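Local structure of putative glucoamylase (Bacteroides caccae ATCC 43185, 4QT9) at residues Glu245-His250 with Asn295-Ile300; Pro311-Leu316 with Phe379-Asn384; Ala318-Asp323 with Pro387-Ala392; Ala326-Asn331 with Val338-Ala343; Thr342-Ser347 with Leu356-His361. The protein probably acts as a glucoamylase-like glycoside hydrolase built on an alpha/alpha toroid fold, although its substrate is not established. All coordinates share one frame; numbering follows the deposited sequence.

Contact 1 of 5, residues Glu245-His250 with Asn295-Ile300; sequences EGIELH and NRAYCI
E245 and I247 lean on A297 and Y298, two residues on one side of helix 284-301. E245 opens the two-residue turn, type I' by its backbone angles, that joins strands 239-244 and 247-251 into a hairpin. The close part is small. E245 CB meets A297 CB at 3.8 Å, and I247 CD1 reaches the same methyl at 4.0 Å. Both hairpin side chains press on this methyl from the same side. Beyond CG the E245 chain bends, with chi2 -63°, and carries its carboxylate to Y298. E245 OE2 lies in the plane of the ring, at its edge, 3.7 Å from Y298 CD2. The carboxylate and ring planes are 81° apart. OE2 also forms a salt bridge with R301. With E245 cut back to an alanine, R301 is likely to lose this acidic mate and the Y298 ring edge its neighbour. The other side of the contact is loose. G246 and E248 are exposed, E245 is only partly covered, and nothing from E248 to H250 touches 295-300. The hairpin still follows the helix backwards: I247 packs on N290 and V294, while L249 sits on E287 and N290. Strand 239-244 pairs antiparallel with 247-251, and L249 touches V244.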
# COMPACT_ATOMS: atom_id res chain seq x y z
N GLU A 245 23.98 -2.85 6.61
CA GLU A 245 24.70 -1.85 5.79
C GLU A 245 25.24 -0.69 6.68
O GLU A 245 25.27 0.46 6.25
CB GLU A 245 23.78 -1.30 4.65
CG GLU A 245 23.28 -2.31 3.61
CD GLU A 245 24.33 -2.99 2.74
OE1 GLU A 245 25.23 -2.29 2.21
OE2 GLU A 245 24.24 -4.23 2.59
N GLY A 246 25.61 -1.02 7.93
CA GLY A 246 26.11 -0.08 8.93
C GLY A 246 25.05 0.82 9.53
O GLY A 246 25.38 1.76 10.25
N ILE A 247 23.75 0.51 9.26
CA ILE A 247 22.60 1.30 9.72
C ILE A 247 21.82 0.50 10.75
O ILE A 247 21.60 -0.69 10.57
CB ILE A 247 21.72 1.77 8.52
CG1 ILE A 247 22.54 2.67 7.57
CG2 ILE A 247 20.44 2.52 8.99
CD1 ILE A 247 22.17 2.62 6.15
N GLU A 248 21.43 1.16 11.82
CA GLU A 248 20.72 0.53 12.93
C GLU A 248 19.21 0.41 12.65
O GLU A 248 18.52 1.40 12.39
CB GLU A 248 21.00 1.34 14.21
CG GLU A 248 20.25 0.89 15.46
CD GLU A 248 20.74 -0.40 16.09
OE1 GLU A 248 21.90 -0.42 16.58
OE2 GLU A 248 19.96 -1.37 16.14
N LEU A 249 18.70 -0.84 12.72
CA LEU A 249 17.26 -1.13 12.64
C LEU A 249 16.80 -1.64 14.03
O LEU A 249 17.52 -2.40 14.69
CB LEU A 249 16.91 -2.11 11.52
CG LEU A 249 17.28 -1.69 10.08
CD1 LEU A 249 17.03 -2.82 9.14
CD2 LEU A 249 16.47 -0.46 9.61
N HIS A 250 15.64 -1.15 14.50
CA HIS A 250 15.14 -1.47 15.85
C HIS A 250 14.28 -2.74 15.91
O HIS A 250 14.28 -3.44 16.93
CB HIS A 250 14.31 -0.29 16.38
CG HIS A 250 13.86 -0.44 17.79
ND1 HIS A 250 14.74 -0.42 18.84
CD2 HIS A 250 12.60 -0.61 18.27
CE1 HIS A 250 14.01 -0.59 19.93
NE2 HIS A 250 12.72 -0.71 19.64
N ASN A 295 18.26 0.30 2.19
CA ASN A 295 17.93 -0.03 0.80
C ASN A 295 18.85 0.70 -0.16
O ASN A 295 19.45 0.08 -1.03
CB ASN A 295 16.46 0.34 0.51
CG ASN A 295 15.88 -0.43 -0.63
OD1 ASN A 295 16.15 -0.13 -1.80
ND2 ASN A 295 15.18 -1.52 -0.32
N ARG A 296 18.99 2.03 0.03
CA ARG A 296 19.83 2.93 -0.75
C ARG A 296 21.32 2.55 -0.58
O ARG A 296 22.04 2.46 -1.59
CB ARG A 296 19.56 4.38 -0.30
CG ARG A 296 20.44 5.42 -1.00
CD ARG A 296 20.24 6.80 -0.41
NE ARG A 296 21.13 7.78 -1.01
CZ ARG A 296 22.32 8.09 -0.52
NH1 ARG A 296 22.78 7.49 0.56
NH2 ARG A 296 23.08 9.00 -1.12
N ALA A 297 21.76 2.30 0.66
CA ALA A 297 23.15 1.92 0.95
C ALA A 297 23.52 0.66 0.21
O ALA A 297 24.61 0.63 -0.37
CB ALA A 297 23.36 1.73 2.45
N TYR A 298 22.63 -0.37 0.17
CA TYR A 298 22.89 -1.62 -0.55
C TYR A 298 23.07 -1.37 -2.05
O TYR A 298 23.99 -1.93 -2.64
CB TYR A 298 21.77 -2.68 -0.33
CG TYR A 298 21.97 -3.92 -1.17
CD1 TYR A 298 21.48 -3.99 -2.47
CD2 TYR A 298 22.74 -4.98 -0.71
CE1 TYR A 298 21.78 -5.07 -3.31
CE2 TYR A 298 23.02 -6.08 -1.52
CZ TYR A 298 22.53 -6.13 -2.82
OH TYR A 298 22.80 -7.21 -3.62
N CYS A 299 22.17 -0.55 -2.67
CA CYS A 299 22.22 -0.24 -4.10
C CYS A 299 23.48 0.55 -4.43
O CYS A 299 24.07 0.29 -5.48
CB CYS A 299 20.98 0.51 -4.56
SG CYS A 299 19.44 -0.43 -4.37
N ILE A 300 23.91 1.48 -3.53
CA ILE A 300 25.15 2.26 -3.75
C ILE A 300 26.33 1.28 -3.69
O ILE A 300 27.21 1.35 -4.53
CB ILE A 300 25.29 3.45 -2.75
CG1 ILE A 300 24.24 4.55 -3.09
CG2 ILE A 300 26.74 4.04 -2.73
CD1 ILE A 300 24.03 5.57 -2.06

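Contact 2 of 5, residues Pro311-Leu316 with Phe379-Asn384; sequences PDCWGL and FSETDN
C313 SG touches two side chains of the 379-384 loop, the ring of F379 and the carboxylate of E381. The C313 CB points toward the second loop, and SG, anti to the backbone N and beside the carbonyl carbon (chi1 -172°), completes the reach. The sulfur meets F379 at the rim of the ring, not over a face. C313 SG is 4.0 Å from F379 CZ, the far end of the ring, and 5.3 Å from the F379 ring centroid. It lies 77° off the ring normal, which makes this an edge-on sulfur-aromatic contact. E381 approaches the same sulfur with one oxygen, E381 OE2 at 3.9 Å from C313 SG. Its chain is extended beyond CG, and E381 CG itself lies in the plane of the F379 ring at the edge. F379 also packs on L362 of helix 352-364 and on V369. Within the second loop S380 OG accepts from D383 N at 3.0 Å, an ST motif that shapes the turn after E381. The area buried is small, and C313 and E381 meet at packing distance. The chemistry is that of a soft, polarisable sulfur beside the electropositive rim of an aromatic ring. The nearby carboxylate would probably favour the neutral thiol over a thiolate. The contact therefore joins the two loops by dispersion and weak electrostatics, with C313 as its hub.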
# COMPACT_ATOMS: atom_id res chain seq x y z
N PRO A 311 23.79 6.38 -6.33
CA PRO A 311 23.00 7.38 -5.57
C PRO A 311 21.84 8.00 -6.35
O PRO A 311 20.88 8.45 -5.74
CB PRO A 311 24.02 8.45 -5.18
CG PRO A 311 25.37 7.82 -5.44
CD PRO A 311 25.19 6.81 -6.51
N ASP A 312 21.92 8.00 -7.69
CA ASP A 312 20.85 8.53 -8.55
C ASP A 312 19.87 7.43 -8.95
O ASP A 312 18.84 7.73 -9.54
CB ASP A 312 21.45 9.18 -9.81
CG ASP A 312 22.40 10.34 -9.56
OD1 ASP A 312 21.94 11.40 -9.06
OD2 ASP A 312 23.61 10.20 -9.88
N CYS A 313 20.20 6.16 -8.70
CA CYS A 313 19.33 5.06 -9.12
C CYS A 313 19.38 3.92 -8.11
O CYS A 313 20.33 3.12 -8.09
CB CYS A 313 19.71 4.59 -10.53
SG CYS A 313 18.55 3.40 -11.24
N TRP A 314 18.37 3.87 -7.24
CA TRP A 314 18.28 2.85 -6.20
C TRP A 314 16.81 2.57 -5.88
O TRP A 314 15.95 3.36 -6.26
CB TRP A 314 19.03 3.28 -4.90
CG TRP A 314 18.58 4.60 -4.31
CD1 TRP A 314 19.12 5.83 -4.57
CD2 TRP A 314 17.55 4.80 -3.34
NE1 TRP A 314 18.47 6.79 -3.83
CE2 TRP A 314 17.50 6.19 -3.06
CE3 TRP A 314 16.66 3.94 -2.66
CZ2 TRP A 314 16.59 6.74 -2.14
CZ3 TRP A 314 15.75 4.49 -1.76
CH2 TRP A 314 15.71 5.87 -1.52
N GLY A 315 16.55 1.49 -5.16
CA GLY A 315 15.19 1.18 -4.76
C GLY A 315 14.80 -0.24 -5.09
O GLY A 315 14.42 -0.54 -6.23
N LEU A 316 14.90 -1.13 -4.07
CA LEU A 316 14.58 -2.55 -4.20
C LEU A 316 13.33 -2.91 -3.41
O LEU A 316 13.28 -2.77 -2.18
CB LEU A 316 15.75 -3.44 -3.76
CG LEU A 316 17.07 -3.25 -4.49
CD1 LEU A 316 18.14 -4.13 -3.88
CD2 LEU A 316 16.93 -3.53 -5.94
N PHE A 379 12.58 -2.27 -13.99
CA PHE A 379 13.47 -2.28 -15.16
C PHE A 379 14.84 -2.78 -14.75
O PHE A 379 15.25 -2.62 -13.60
CB PHE A 379 13.55 -0.89 -15.85
CG PHE A 379 14.24 0.18 -15.04
CD1 PHE A 379 15.61 0.36 -15.11
CD2 PHE A 379 13.51 1.00 -14.18
CE1 PHE A 379 16.25 1.32 -14.33
CE2 PHE A 379 14.14 1.97 -13.42
CZ PHE A 379 15.51 2.13 -13.49
N SER A 380 15.56 -3.37 -15.70
CA SER A 380 16.92 -3.82 -15.48
C SER A 380 17.83 -3.20 -16.54
O SER A 380 17.75 -3.59 -17.71
CB SER A 380 17.00 -5.34 -15.50
OG SER A 380 18.36 -5.75 -15.57
N GLU A 381 18.69 -2.21 -16.15
CA GLU A 381 19.65 -1.61 -17.11
C GLU A 381 20.66 -2.67 -17.62
O GLU A 381 21.10 -2.60 -18.77
CB GLU A 381 20.40 -0.41 -16.48
CG GLU A 381 19.50 0.81 -16.25
CD GLU A 381 20.21 2.09 -15.85
OE1 GLU A 381 21.03 2.59 -16.65
OE2 GLU A 381 19.90 2.63 -14.77
N THR A 382 21.01 -3.66 -16.76
CA THR A 382 21.93 -4.76 -17.08
C THR A 382 21.37 -5.66 -18.18
O THR A 382 22.09 -5.98 -19.12
CB THR A 382 22.23 -5.58 -15.80
OG1 THR A 382 22.81 -4.73 -14.81
CG2 THR A 382 23.15 -6.75 -16.06
N ASP A 383 20.10 -6.11 -18.03
CA ASP A 383 19.42 -7.02 -18.96
C ASP A 383 18.75 -6.28 -20.12
O ASP A 383 18.28 -6.95 -21.06
CB ASP A 383 18.39 -7.88 -18.21
CG ASP A 383 19.01 -9.00 -17.36
OD1 ASP A 383 19.62 -9.93 -17.95
OD2 ASP A 383 18.84 -8.98 -16.12
N ASN A 384 18.74 -4.93 -20.11
CA ASN A 384 18.08 -4.06 -21.10
C ASN A 384 16.58 -4.45 -21.19
O ASN A 384 16.01 -4.60 -22.28
CB ASN A 384 18.81 -4.07 -22.47
CG ASN A 384 20.18 -3.48 -22.34
OD1 ASN A 384 21.19 -4.19 -22.39
ND2 ASN A 384 20.22 -2.22 -21.93

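Contact 3 of 5, residues Ala318-Asp323 with Pro387-Ala392; sequences ASYSVD and PQRYLA
Y320 meets R389 and L391 where two short pieces of beta structure face each other in the toroid. Strand 318-321 belongs to the hairpin with 324-327. Strand 389-391 pairs with 50-52. Their axes come within 8.3 Å and run nearly antiparallel, at 157°. The Y320 ring lies between them and carries the contact. Its CG stands beside the backbone N, anti to the carbonyl carbon, chi1 -78°, and this sends the ring toward the second strand. L391 covers part of one face: its CD1 lies 4.2 Å above the ring plane, offset toward the rim. R389 comes in obliquely, with R389 CB at 3.8 Å from Y320 CE2. From CG to NE the arginine chain is extended, and it crosses the tyrosine at about a right angle. Contact is made by its CB; its guanidinium reaches D54 through a long, weak ion pair. The tyrosine hydroxyl is hydrogen-bonded to H52 and R50 of strand 50-52, so Y320 spans from its own hairpin to the partner strand of 389-391. L391 stands at the N-cap position of helix 392-406, its CG anti to the carbonyl carbon (chi1 -65°). Its second methyl, L391 CD2, lies 3.7 Å from Y320 OH.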
# COMPACT_ATOMS: atom_id res chain seq x y z
N ALA A 318 9.40 -5.61 -3.95
CA ALA A 318 8.62 -6.60 -4.69
C ALA A 318 8.00 -5.95 -5.95
O ALA A 318 7.47 -4.84 -5.88
CB ALA A 318 7.53 -7.18 -3.80
N SER A 319 8.16 -6.60 -7.13
CA SER A 319 7.64 -6.10 -8.41
C SER A 319 7.89 -7.11 -9.50
O SER A 319 8.55 -8.13 -9.27
CB SER A 319 8.33 -4.78 -8.80
OG SER A 319 9.73 -4.95 -9.02
N TYR A 320 7.43 -6.81 -10.72
CA TYR A 320 7.80 -7.60 -11.88
C TYR A 320 9.29 -7.73 -11.91
O TYR A 320 10.01 -6.80 -11.48
CB TYR A 320 7.32 -6.95 -13.18
CG TYR A 320 5.85 -7.13 -13.46
CD1 TYR A 320 5.26 -8.40 -13.41
CD2 TYR A 320 5.05 -6.06 -13.88
CE1 TYR A 320 3.90 -8.58 -13.71
CE2 TYR A 320 3.70 -6.24 -14.21
CZ TYR A 320 3.14 -7.51 -14.13
OH TYR A 320 1.84 -7.70 -14.49
N SER A 321 9.78 -8.86 -12.39
CA SER A 321 11.22 -9.09 -12.49
C SER A 321 11.53 -9.66 -13.85
O SER A 321 10.60 -10.08 -14.56
CB SER A 321 11.70 -10.00 -11.37
OG SER A 321 13.11 -9.99 -11.25
N VAL A 322 12.83 -9.68 -14.23
CA VAL A 322 13.31 -10.20 -15.52
C VAL A 322 12.69 -11.59 -15.81
O VAL A 322 12.17 -11.80 -16.91
CB VAL A 322 14.86 -10.24 -15.62
CG1 VAL A 322 15.31 -10.55 -17.04
CG2 VAL A 322 15.48 -8.93 -15.15
N ASP A 323 12.69 -12.51 -14.83
CA ASP A 323 12.14 -13.85 -15.02
C ASP A 323 10.71 -14.03 -14.43
O ASP A 323 10.32 -15.16 -14.16
CB ASP A 323 13.09 -14.91 -14.44
CG ASP A 323 14.36 -15.13 -15.26
OD1 ASP A 323 14.31 -14.90 -16.51
OD2 ASP A 323 15.39 -15.54 -14.67
N PRO A 387 9.98 -3.21 -19.35
CA PRO A 387 8.57 -3.53 -19.60
C PRO A 387 7.65 -2.32 -19.51
O PRO A 387 7.79 -1.48 -18.62
CB PRO A 387 8.23 -4.56 -18.51
CG PRO A 387 9.20 -4.28 -17.42
CD PRO A 387 10.47 -3.90 -18.13
N GLN A 388 6.72 -2.23 -20.43
CA GLN A 388 5.77 -1.13 -20.43
C GLN A 388 4.54 -1.63 -19.69
O GLN A 388 3.47 -1.83 -20.26
CB GLN A 388 5.51 -0.67 -21.87
CG GLN A 388 6.82 -0.30 -22.59
CD GLN A 388 6.60 0.58 -23.78
OE1 GLN A 388 5.61 0.45 -24.51
NE2 GLN A 388 7.57 1.45 -24.04
N ARG A 389 4.74 -1.93 -18.37
CA ARG A 389 3.73 -2.53 -17.50
C ARG A 389 3.66 -1.83 -16.18
O ARG A 389 4.65 -1.28 -15.69
CB ARG A 389 4.01 -4.04 -17.30
CG ARG A 389 3.89 -4.84 -18.61
CD ARG A 389 4.42 -6.24 -18.54
NE ARG A 389 4.03 -6.98 -19.74
CZ ARG A 389 4.06 -8.30 -19.88
NH1 ARG A 389 4.50 -9.07 -18.89
NH2 ARG A 389 3.64 -8.87 -21.00
N TYR A 390 2.44 -1.80 -15.63
CA TYR A 390 2.12 -1.23 -14.34
C TYR A 390 1.42 -2.20 -13.44
O TYR A 390 0.74 -3.11 -13.93
CB TYR A 390 1.19 -0.04 -14.50
CG TYR A 390 1.73 1.08 -15.36
CD1 TYR A 390 2.62 2.02 -14.83
CD2 TYR A 390 1.31 1.24 -16.67
CE1 TYR A 390 3.08 3.08 -15.60
CE2 TYR A 390 1.78 2.29 -17.45
CZ TYR A 390 2.65 3.22 -16.91
OH TYR A 390 3.08 4.29 -17.64
N LEU A 391 1.55 -1.98 -12.11
CA LEU A 391 0.82 -2.69 -11.06
C LEU A 391 0.20 -1.66 -10.16
O LEU A 391 0.92 -0.74 -9.72
CB LEU A 391 1.71 -3.64 -10.23
CG LEU A 391 2.32 -4.84 -10.94
CD1 LEU A 391 3.35 -5.49 -10.03
CD2 LEU A 391 1.24 -5.85 -11.33
N ALA A 392 -1.10 -1.79 -9.85
CA ALA A 392 -1.81 -0.90 -8.93
C ALA A 392 -1.07 -0.69 -7.60
O ALA A 392 -0.94 0.45 -7.16
CB ALA A 392 -3.23 -1.44 -8.64

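Contact 4 of 5, residues Ala326-Asn331 with Val338-Ala343; sequences AAHSPN and VISPTA
The exit of the 318-321/324-327 hairpin packs here against the loop that leads into helix 341-345, through H328 and V338. A327 is the centre of an inverse gamma turn, and H328 follows it with its CB pointing toward the second segment. H328 CG lies anti to the carbonyl carbon, chi1 -49°, and the ring points at the second segment. V338 sits over one face of the imidazole in a CH-pi contact. V338 CB is 4.0 Å from the H328 ring centroid and 27° off the normal. Its branches straddle that side of the ring: V338 CG1 meets H328 CE1 at 3.7 Å, and V338 CG2 lies 4.0 Å from H328 NE2. Both ring nitrogens are bonded beyond this pair, ND1 to T317 O and NE2 to S321 OG. These bonds fix the rotation of the ring. A leucine here would probably leave T317 O and S321 OG without their ring mates and V338 without a flat surface to cover. S340 lies obliquely to the ring, and its hydroxyl is hydrogen-bonded to S319 OG of the same hairpin. On the face opposite V338, A326 O stands 3.4 Å above the H328 ring plane, offset toward the rim.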
# COMPACT_ATOMS: atom_id res chain seq x y z
N ALA A 326 9.19 -10.96 -8.44
CA ALA A 326 10.10 -11.29 -7.35
C ALA A 326 10.05 -10.27 -6.21
O ALA A 326 9.90 -9.07 -6.43
CB ALA A 326 11.52 -11.38 -7.88
N ALA A 327 10.24 -10.77 -4.98
CA ALA A 327 10.28 -9.97 -3.75
C ALA A 327 11.70 -9.38 -3.58
O ALA A 327 12.44 -9.80 -2.68
CB ALA A 327 9.88 -10.82 -2.54
N HIS A 328 12.08 -8.44 -4.45
CA HIS A 328 13.42 -7.83 -4.38
C HIS A 328 13.59 -7.13 -3.07
O HIS A 328 12.66 -6.47 -2.61
CB HIS A 328 13.69 -6.85 -5.53
CG HIS A 328 13.36 -7.37 -6.88
ND1 HIS A 328 12.27 -6.89 -7.59
CD2 HIS A 328 13.99 -8.31 -7.63
CE1 HIS A 328 12.28 -7.54 -8.75
NE2 HIS A 328 13.29 -8.40 -8.82
N SER A 329 14.77 -7.30 -2.45
CA SER A 329 15.07 -6.64 -1.18
C SER A 329 16.59 -6.36 -1.13
O SER A 329 17.33 -6.88 -1.99
CB SER A 329 14.56 -7.47 0.00
OG SER A 329 15.51 -8.42 0.45
N PRO A 330 17.08 -5.49 -0.17
CA PRO A 330 18.51 -5.14 -0.19
C PRO A 330 19.43 -6.22 0.41
O PRO A 330 19.98 -6.06 1.50
CB PRO A 330 18.55 -3.84 0.61
CG PRO A 330 17.46 -3.99 1.62
CD PRO A 330 16.37 -4.73 0.89
N ASN A 331 19.60 -7.32 -0.33
CA ASN A 331 20.51 -8.44 -0.05
C ASN A 331 20.80 -9.18 -1.38
O ASN A 331 19.95 -9.23 -2.26
CB ASN A 331 19.97 -9.38 1.04
CG ASN A 331 18.77 -10.20 0.65
OD1 ASN A 331 18.86 -11.13 -0.16
ND2 ASN A 331 17.64 -9.91 1.26
N VAL A 338 17.19 -5.44 -10.68
CA VAL A 338 15.94 -4.77 -11.02
C VAL A 338 15.65 -3.63 -10.06
O VAL A 338 15.60 -3.83 -8.84
CB VAL A 338 14.77 -5.80 -11.05
CG1 VAL A 338 13.44 -5.11 -11.22
CG2 VAL A 338 14.99 -6.85 -12.14
N ILE A 339 15.44 -2.42 -10.62
CA ILE A 339 15.07 -1.22 -9.86
C ILE A 339 13.58 -1.06 -10.07
O ILE A 339 13.12 -1.27 -11.18
CB ILE A 339 15.88 0.06 -10.30
CG1 ILE A 339 17.41 -0.06 -10.00
CG2 ILE A 339 15.30 1.37 -9.73
CD1 ILE A 339 17.87 -0.24 -8.46
N SER A 340 12.83 -0.76 -9.00
CA SER A 340 11.40 -0.52 -9.03
C SER A 340 11.17 0.92 -8.58
O SER A 340 11.45 1.22 -7.42
CB SER A 340 10.65 -1.51 -8.14
OG SER A 340 11.10 -2.83 -8.39
N PRO A 341 10.75 1.85 -9.49
CA PRO A 341 10.56 3.27 -9.11
C PRO A 341 9.70 3.50 -7.86
O PRO A 341 9.98 4.43 -7.11
CB PRO A 341 9.90 3.88 -10.35
CG PRO A 341 10.41 3.05 -11.48
CD PRO A 341 10.46 1.64 -10.93
N THR A 342 8.73 2.62 -7.57
CA THR A 342 7.89 2.78 -6.37
C THR A 342 8.71 2.78 -5.08
O THR A 342 8.34 3.48 -4.14
CB THR A 342 6.78 1.72 -6.32
OG1 THR A 342 5.76 2.16 -5.43
CG2 THR A 342 7.29 0.30 -5.94
N ALA A 343 9.83 2.04 -5.04
CA ALA A 343 10.63 1.93 -3.82
C ALA A 343 11.21 3.28 -3.37
O ALA A 343 10.90 3.75 -2.28
CB ALA A 343 11.73 0.91 -4.01

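Contact 5 of 5, residues Thr342-Ser347 with Leu356-His361; sequences TAALSS and LQVMRH
T342 O is gripped twice by S346. S346 N donates to T342 O at 2.9 Å, as in a regular helix. S346 OG adds a second bond to T342 O at 2.8 Å, in the carbonyl plane and on a lone pair, with a C=O...donor angle of 133°. The pair finishes helix 341-345 and satisfies a buried carbonyl at its last turn. This turn presents A344 and L345 to helix 352-364. A344 CB points toward V358 and meets its branch: V358 CG1 is 3.8 Å from A344 CB, and V358 CB and CG2 lie only slightly farther. L345 works through one branch. Its CG is anti to the carbonyl carbon, chi1 -49°, which carries the tip closer to the neighbouring helix than its CB alone would suggest. L345 CD2 comes to 3.7 Å from M359 CB, where M359 is a selenomethionine. The same methyl, L345 CD2, is 4.3 Å from V358 CG1, so L345 touches two consecutive residues. L345 and M359 pass at a slant. The M359 chain runs extended to SE, bends at chi3 and packs on I402, L24 and M25 of the helices around it. W314 also touches A344 and V358. All four touching residues are buried and apolar. The helix-helix contact therefore rests on close fit and burial, while the S346 bonds lie at the helix end, within the first segment.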
# COMPACT_ATOMS: atom_id res chain seq x y z
N THR A 342 8.73 2.62 -7.57
CA THR A 342 7.89 2.78 -6.37
C THR A 342 8.71 2.78 -5.08
O THR A 342 8.34 3.48 -4.14
CB THR A 342 6.78 1.72 -6.32
OG1 THR A 342 5.76 2.16 -5.43
CG2 THR A 342 7.29 0.30 -5.94
N ALA A 343 9.83 2.04 -5.04
CA ALA A 343 10.63 1.93 -3.82
C ALA A 343 11.21 3.28 -3.37
O ALA A 343 10.90 3.75 -2.28
CB ALA A 343 11.73 0.91 -4.01
N ALA A 344 12.02 3.91 -4.19
CA ALA A 344 12.64 5.18 -3.81
C ALA A 344 11.63 6.30 -3.80
O ALA A 344 11.67 7.14 -2.89
CB ALA A 344 13.79 5.54 -4.75
N LEU A 345 10.68 6.28 -4.74
CA LEU A 345 9.73 7.38 -4.85
C LEU A 345 8.69 7.39 -3.75
O LEU A 345 8.36 8.47 -3.29
CB LEU A 345 9.04 7.47 -6.22
CG LEU A 345 9.94 7.39 -7.46
CD1 LEU A 345 9.15 7.75 -8.70
CD2 LEU A 345 11.14 8.24 -7.35
N SER A 346 8.23 6.21 -3.27
CA SER A 346 7.24 6.20 -2.18
C SER A 346 7.92 6.40 -0.79
O SER A 346 7.24 6.40 0.22
CB SER A 346 6.40 4.92 -2.21
OG SER A 346 5.86 4.70 -3.50
N SER A 347 9.23 6.60 -0.77
CA SER A 347 9.97 6.90 0.45
C SER A 347 10.32 8.39 0.51
O SER A 347 11.07 8.79 1.39
CB SER A 347 11.21 6.02 0.57
OG SER A 347 10.84 4.89 1.36
N LEU A 356 13.99 12.46 -4.46
CA LEU A 356 13.83 13.39 -5.57
C LEU A 356 14.98 13.22 -6.58
O LEU A 356 14.79 13.46 -7.77
CB LEU A 356 13.73 14.83 -5.07
CG LEU A 356 12.34 15.28 -4.63
CD1 LEU A 356 12.39 16.54 -3.81
CD2 LEU A 356 11.43 15.49 -5.83
N GLN A 357 16.15 12.75 -6.10
CA GLN A 357 17.33 12.47 -6.90
C GLN A 357 17.03 11.35 -7.88
O GLN A 357 17.35 11.44 -9.06
CB GLN A 357 18.49 12.06 -5.98
CG GLN A 357 19.81 12.67 -6.36
CD GLN A 357 20.92 12.16 -5.49
OE1 GLN A 357 20.81 12.10 -4.25
NE2 GLN A 357 22.04 11.80 -6.13
N VAL A 358 16.38 10.29 -7.38
CA VAL A 358 16.02 9.14 -8.20
C VAL A 358 14.88 9.54 -9.14
O VAL A 358 14.93 9.20 -10.33
CB VAL A 358 15.67 7.93 -7.31
CG1 VAL A 358 15.14 6.75 -8.12
CG2 VAL A 358 16.90 7.50 -6.52
N MSE A 359 13.90 10.33 -8.63
CA MSE A 359 12.77 10.79 -9.45
C MSE A 359 13.25 11.60 -10.66
O MSE A 359 12.79 11.36 -11.77
CB MSE A 359 11.79 11.61 -8.62
CG MSE A 359 10.46 11.83 -9.35
SE MSE A 359 9.30 13.08 -8.39
CE MSE A 359 9.22 12.24 -6.70
N ARG A 360 14.18 12.54 -10.43
CA ARG A 360 14.79 13.41 -11.45
C ARG A 360 15.56 12.56 -12.49
O ARG A 360 15.40 12.79 -13.71
CB ARG A 360 15.71 14.44 -10.74
CG ARG A 360 16.73 15.20 -11.59
CD ARG A 360 16.19 16.50 -12.15
NE ARG A 360 15.65 17.39 -11.12
CZ ARG A 360 14.64 18.22 -11.32
NH1 ARG A 360 14.05 18.30 -12.51
NH2 ARG A 360 14.20 18.99 -10.33
N HIS A 361 16.35 11.56 -12.01
CA HIS A 361 17.15 10.65 -12.84
C HIS A 361 16.24 9.73 -13.68
O HIS A 361 16.49 9.59 -14.88
CB HIS A 361 18.10 9.81 -11.98
CG HIS A 361 18.94 8.83 -12.73
ND1 HIS A 361 20.08 9.23 -13.40
CD2 HIS A 361 18.79 7.50 -12.87
CE1 HIS A 361 20.58 8.13 -13.95
NE2 HIS A 361 19.84 7.06 -13.66

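Contacts 1, 2, 4 and 5 lie on the same side of the chain's centre. Contacts 2 and 4 are the closest pair, with centres 9 Å apart, joined by F379 O to I339 N (3.0 Å). Contacts 3 and 4 share the two-stranded hairpin, with centres 10 Å apart, and Y320 O packs 3.6 Å from H328 CE1. Contacts 4 and 5 share T342 and A343 on helix 341-345. Contact 2 meets contact 5 through D312 OD1 and Q357 NE2, and contact 1 through N295 OD1 and L316 N. Contact 1 touches contact 4 where Y298 packs on P330. Contacts 1 and 3 lie farthest apart, about 24 Å between centres.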